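Local coordinates for DNA polymerase sliding clamp (Archaeoglobus fulgidus, PDB 1RWZ), which probably acts as a ring-shaped sliding clamp that encircles DNA and tethers the polymerase and other processing proteins to it during replication, at residues I67-I81 and V99-P113. Residues are numbered along the deposited sequence; the frame is centred on the assembly and turned at random.
Sequences IGVDMDRIFDISKSI and VKFGSVEYKVALIDP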
# COMPACT_ATOMS: atom_id res chain seq x y z
N ILE A 67 30.53 0.57 20.64
CA ILE A 67 30.88 0.56 19.23
C ILE A 67 30.21 1.75 18.53
O ILE A 67 29.20 2.27 19.01
CB ILE A 67 30.43 -0.75 18.52
CG1 ILE A 67 28.91 -0.94 18.67
CG2 ILE A 67 31.19 -1.94 19.10
CD1 ILE A 67 28.36 -2.11 17.87
N GLY A 68 30.80 2.18 17.42
CA GLY A 68 30.24 3.28 16.66
C GLY A 68 29.55 2.67 15.45
O GLY A 68 30.16 1.91 14.71
N VAL A 69 28.29 3.02 15.24
CA VAL A 69 27.54 2.44 14.14
C VAL A 69 26.90 3.43 13.17
O VAL A 69 26.35 4.46 13.57
CB VAL A 69 26.41 1.53 14.69
CG1 VAL A 69 25.71 0.82 13.55
CG2 VAL A 69 27.00 0.52 15.66
N ASP A 70 26.99 3.11 11.88
CA ASP A 70 26.38 3.93 10.84
C ASP A 70 24.92 3.49 10.86
O ASP A 70 24.57 2.42 10.33
CB ASP A 70 26.98 3.60 9.47
CG ASP A 70 26.41 4.46 8.36
OD1 ASP A 70 25.21 4.79 8.40
OD2 ASP A 70 27.17 4.80 7.43
N MET A 71 24.06 4.29 11.48
CA MET A 71 22.65 3.95 11.58
C MET A 71 21.89 3.93 10.26
O MET A 71 20.93 3.17 10.12
CB MET A 71 21.96 4.87 12.58
CG MET A 71 22.54 4.77 13.99
SD MET A 71 22.60 3.08 14.62
CE MET A 71 20.87 2.77 14.89
N ASP A 72 22.29 4.76 9.30
CA ASP A 72 21.59 4.75 8.01
C ASP A 72 21.76 3.37 7.37
O ASP A 72 20.82 2.82 6.81
CB ASP A 72 22.14 5.82 7.07
CG ASP A 72 21.80 7.23 7.52
OD1 ASP A 72 20.68 7.46 8.03
OD2 ASP A 72 22.66 8.12 7.35
N ARG A 73 22.97 2.82 7.46
CA ARG A 73 23.25 1.51 6.88
C ARG A 73 22.49 0.38 7.56
O ARG A 73 21.86 -0.44 6.89
CB ARG A 73 24.75 1.21 6.93
CG ARG A 73 25.58 2.02 5.97
CD ARG A 73 27.03 1.54 5.97
NE ARG A 73 27.86 2.31 5.05
CZ ARG A 73 27.71 2.31 3.72
NH1 ARG A 73 26.76 1.58 3.16
NH2 ARG A 73 28.52 3.05 2.97
N ILE A 74 22.56 0.32 8.89
CA ILE A 74 21.86 -0.72 9.62
C ILE A 74 20.37 -0.63 9.33
O ILE A 74 19.69 -1.65 9.20
CB ILE A 74 22.09 -0.61 11.15
CG1 ILE A 74 23.58 -0.79 11.47
CG2 ILE A 74 21.28 -1.68 11.88
CD1 ILE A 74 24.17 -2.11 11.02
N PHE A 75 19.86 0.59 9.22
CA PHE A 75 18.45 0.78 8.94
C PHE A 75 18.12 0.24 7.55
O PHE A 75 17.12 -0.43 7.35
CB PHE A 75 18.07 2.26 9.02
CG PHE A 75 16.61 2.52 8.78
CD1 PHE A 75 15.64 1.85 9.52
CD2 PHE A 75 16.20 3.43 7.81
CE1 PHE A 75 14.28 2.09 9.31
CE2 PHE A 75 14.85 3.68 7.60
CZ PHE A 75 13.89 3.01 8.35
N ASP A 76 18.99 0.55 6.59
CA ASP A 76 18.77 0.10 5.22
C ASP A 76 18.77 -1.43 5.19
O ASP A 76 17.87 -2.04 4.61
CB ASP A 76 19.86 0.66 4.31
CG ASP A 76 19.55 0.44 2.84
OD1 ASP A 76 18.37 0.55 2.45
OD2 ASP A 76 20.50 0.18 2.06
N ILE A 77 19.76 -2.04 5.83
CA ILE A 77 19.88 -3.49 5.88
C ILE A 77 18.71 -4.13 6.65
O ILE A 77 18.25 -5.21 6.29
CB ILE A 77 21.20 -3.93 6.55
CG1 ILE A 77 22.39 -3.45 5.72
CG2 ILE A 77 21.24 -5.44 6.71
CD1 ILE A 77 22.45 -4.04 4.32
N SER A 78 18.24 -3.45 7.69
CA SER A 78 17.14 -3.98 8.50
C SER A 78 15.86 -4.12 7.68
O SER A 78 14.96 -4.87 8.06
CB SER A 78 16.88 -3.07 9.70
OG SER A 78 16.29 -1.84 9.30
N LYS A 79 15.77 -3.40 6.57
CA LYS A 79 14.59 -3.47 5.72
C LYS A 79 14.50 -4.82 5.01
O LYS A 79 13.43 -5.22 4.55
CB LYS A 79 14.60 -2.34 4.70
CG LYS A 79 14.43 -0.96 5.31
CD LYS A 79 14.55 0.13 4.27
CE LYS A 79 14.36 1.50 4.90
NZ LYS A 79 14.47 2.60 3.90
N SER A 80 15.62 -5.53 4.93
CA SER A 80 15.64 -6.84 4.28
C SER A 80 15.44 -7.93 5.33
O SER A 80 15.38 -9.12 5.01
CB SER A 80 16.96 -7.04 3.53
OG SER A 80 18.06 -7.06 4.42
N ILE A 81 15.34 -7.51 6.59
CA ILE A 81 15.13 -8.44 7.69
C ILE A 81 13.64 -8.50 8.02
O ILE A 81 12.95 -7.47 8.03
CB ILE A 81 15.90 -8.00 8.96
CG1 ILE A 81 17.40 -7.94 8.66
CG2 ILE A 81 15.62 -8.96 10.10
CD1 ILE A 81 18.25 -7.46 9.82
N VAL A 99 26.01 -9.16 11.06
CA VAL A 99 24.58 -9.22 11.27
C VAL A 99 24.10 -10.46 10.53
O VAL A 99 24.15 -10.51 9.30
CB VAL A 99 23.87 -7.98 10.71
CG1 VAL A 99 22.37 -8.05 10.98
CG2 VAL A 99 24.46 -6.72 11.33
N LYS A 100 23.64 -11.46 11.27
CA LYS A 100 23.19 -12.69 10.65
C LYS A 100 21.71 -12.98 10.87
O LYS A 100 21.20 -12.85 11.98
CB LYS A 100 24.00 -13.87 11.17
CG LYS A 100 25.50 -13.72 11.00
CD LYS A 100 26.21 -15.05 11.13
CE LYS A 100 25.98 -15.69 12.48
NZ LYS A 100 26.56 -17.06 12.54
N PHE A 101 21.03 -13.35 9.79
CA PHE A 101 19.61 -13.68 9.84
C PHE A 101 19.30 -14.54 8.63
O PHE A 101 19.85 -14.33 7.55
CB PHE A 101 18.77 -12.39 9.84
CG PHE A 101 18.99 -11.51 8.65
CD1 PHE A 101 18.19 -11.62 7.52
CD2 PHE A 101 20.02 -10.56 8.65
CE1 PHE A 101 18.39 -10.80 6.41
CE2 PHE A 101 20.23 -9.74 7.54
CZ PHE A 101 19.41 -9.86 6.42
N GLY A 102 18.44 -15.53 8.81
CA GLY A 102 18.12 -16.41 7.69
C GLY A 102 19.42 -17.05 7.23
O GLY A 102 20.22 -17.50 8.04
N SER A 103 19.65 -17.06 5.92
CA SER A 103 20.88 -17.64 5.37
C SER A 103 21.84 -16.53 4.96
O SER A 103 22.76 -16.76 4.17
CB SER A 103 20.55 -18.50 4.15
OG SER A 103 19.74 -19.60 4.50
N VAL A 104 21.65 -15.35 5.52
CA VAL A 104 22.47 -14.20 5.19
C VAL A 104 23.37 -13.69 6.32
O VAL A 104 23.00 -13.71 7.49
CB VAL A 104 21.57 -13.03 4.74
CG1 VAL A 104 22.38 -11.74 4.61
CG2 VAL A 104 20.90 -13.39 3.42
N GLU A 105 24.57 -13.25 5.94
CA GLU A 105 25.51 -12.67 6.88
C GLU A 105 25.99 -11.35 6.29
O GLU A 105 26.61 -11.33 5.23
CB GLU A 105 26.72 -13.57 7.13
CG GLU A 105 27.73 -12.94 8.08
CD GLU A 105 28.91 -13.84 8.40
OE1 GLU A 105 28.69 -14.94 8.94
OE2 GLU A 105 30.06 -13.45 8.10
N TYR A 106 25.66 -10.26 6.98
CA TYR A 106 26.03 -8.92 6.57
C TYR A 106 27.21 -8.48 7.44
O TYR A 106 27.22 -8.75 8.65
CB TYR A 106 24.84 -7.97 6.78
CG TYR A 106 25.15 -6.49 6.61
CD1 TYR A 106 25.48 -5.96 5.37
CD2 TYR A 106 25.08 -5.62 7.71
CE1 TYR A 106 25.73 -4.59 5.21
CE2 TYR A 106 25.34 -4.25 7.56
CZ TYR A 106 25.66 -3.75 6.31
OH TYR A 106 25.90 -2.40 6.16
N LYS A 107 28.21 -7.86 6.83
CA LYS A 107 29.37 -7.37 7.57
C LYS A 107 29.49 -5.89 7.28
O LYS A 107 29.54 -5.49 6.12
CB LYS A 107 30.66 -8.06 7.11
CG LYS A 107 30.81 -9.52 7.50
CD LYS A 107 32.16 -10.04 7.02
CE LYS A 107 32.41 -11.46 7.48
NZ LYS A 107 33.73 -11.96 7.00
N VAL A 108 29.52 -5.07 8.33
CA VAL A 108 29.65 -3.64 8.12
C VAL A 108 30.79 -3.10 8.96
O VAL A 108 31.02 -3.54 10.09
CB VAL A 108 28.35 -2.87 8.47
CG1 VAL A 108 28.01 -3.04 9.94
CG2 VAL A 108 28.51 -1.39 8.13
N ALA A 109 31.54 -2.16 8.38
CA ALA A 109 32.66 -1.57 9.09
C ALA A 109 32.12 -0.67 10.19
O ALA A 109 31.19 0.11 9.97
CB ALA A 109 33.52 -0.76 8.12
N LEU A 110 32.68 -0.80 11.38
CA LEU A 110 32.27 0.02 12.51
C LEU A 110 32.94 1.38 12.40
O LEU A 110 33.92 1.55 11.67
CB LEU A 110 32.65 -0.66 13.82
CG LEU A 110 31.84 -1.92 14.13
CD1 LEU A 110 32.40 -2.61 15.37
CD2 LEU A 110 30.38 -1.54 14.35
N ILE A 111 32.40 2.35 13.13
CA ILE A 111 32.94 3.71 13.13
C ILE A 111 33.66 3.94 14.45
O ILE A 111 33.25 3.44 15.49
CB ILE A 111 31.81 4.75 13.02
CG1 ILE A 111 31.01 4.52 11.74
CG2 ILE A 111 32.39 6.16 13.02
CD1 ILE A 111 29.79 5.40 11.63
N ASP A 112 34.75 4.70 14.41
CA ASP A 112 35.48 4.99 15.63
C ASP A 112 34.55 5.82 16.50
O ASP A 112 34.12 6.91 16.11
CB ASP A 112 36.76 5.78 15.31
CG ASP A 112 37.48 6.25 16.55
OD1 ASP A 112 37.57 5.48 17.53
OD2 ASP A 112 37.98 7.40 16.54
N PRO A 113 34.20 5.31 17.69
CA PRO A 113 33.30 6.01 18.62
C PRO A 113 33.65 7.48 18.83
O PRO A 113 32.77 8.33 18.96
CB PRO A 113 33.43 5.19 19.90
CG PRO A 113 33.67 3.81 19.39
CD PRO A 113 34.68 4.05 18.28
O HOH W 1 33.29 0.93 16.84
O HOH W 2 28.66 0.79 11.19
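The rings of Tyr106 and Phe101 each carry an isoleucine methylene on one face. This is the helix-on-sheet packing of a sliding-clamp domain: helix 71-78 runs nearly antiparallel to strand 104-109, over the last hairpin of the N-terminal sheet. Ile77 CG1 lies over the Tyr106 ring, displaced toward its rim and 3.3 Å from Tyr106 CZ, with its CD1 reaching on to CE1; Val99 CG2 and, less closely, Ile74 CD1 stand at the ring edge. Ile81 CG1 sits over the centre of the Phe101 ring in a CH-pi contact, 3.5 Å from the centroid and almost straight above it, while Val104 CB covers the opposite face toward the rim. Phe101 CG lies between its backbone N and carbonyl carbon (chi1 59°), which brings one ring face against Ile81.

Strand 104-109 also lies at the subunit interface, since residues 104-108 continue the sheet into a strand of the second subunit. Asp170 OD2 of that subunit accepts a hydrogen bond from Tyr106 OH and also forms a salt bridge with Arg73, whose CD packs 3.9 Å from Val108 CG2.

At the start of the helix Asp70 is the N-cap, its OD1 taking Arg73 N from above the carboxylate plane. Just before the cap, residues 67-69 lie against residues 110-113 of the same chain. Leu110 CD1 rests on Ile67 CG2, and one water bridges Asp70 N and Ala109 O, another Gly68 N and Ile111 O. The direct link is Ile111 N to Gly68 O, 2.8 Å and almost straight at 176°.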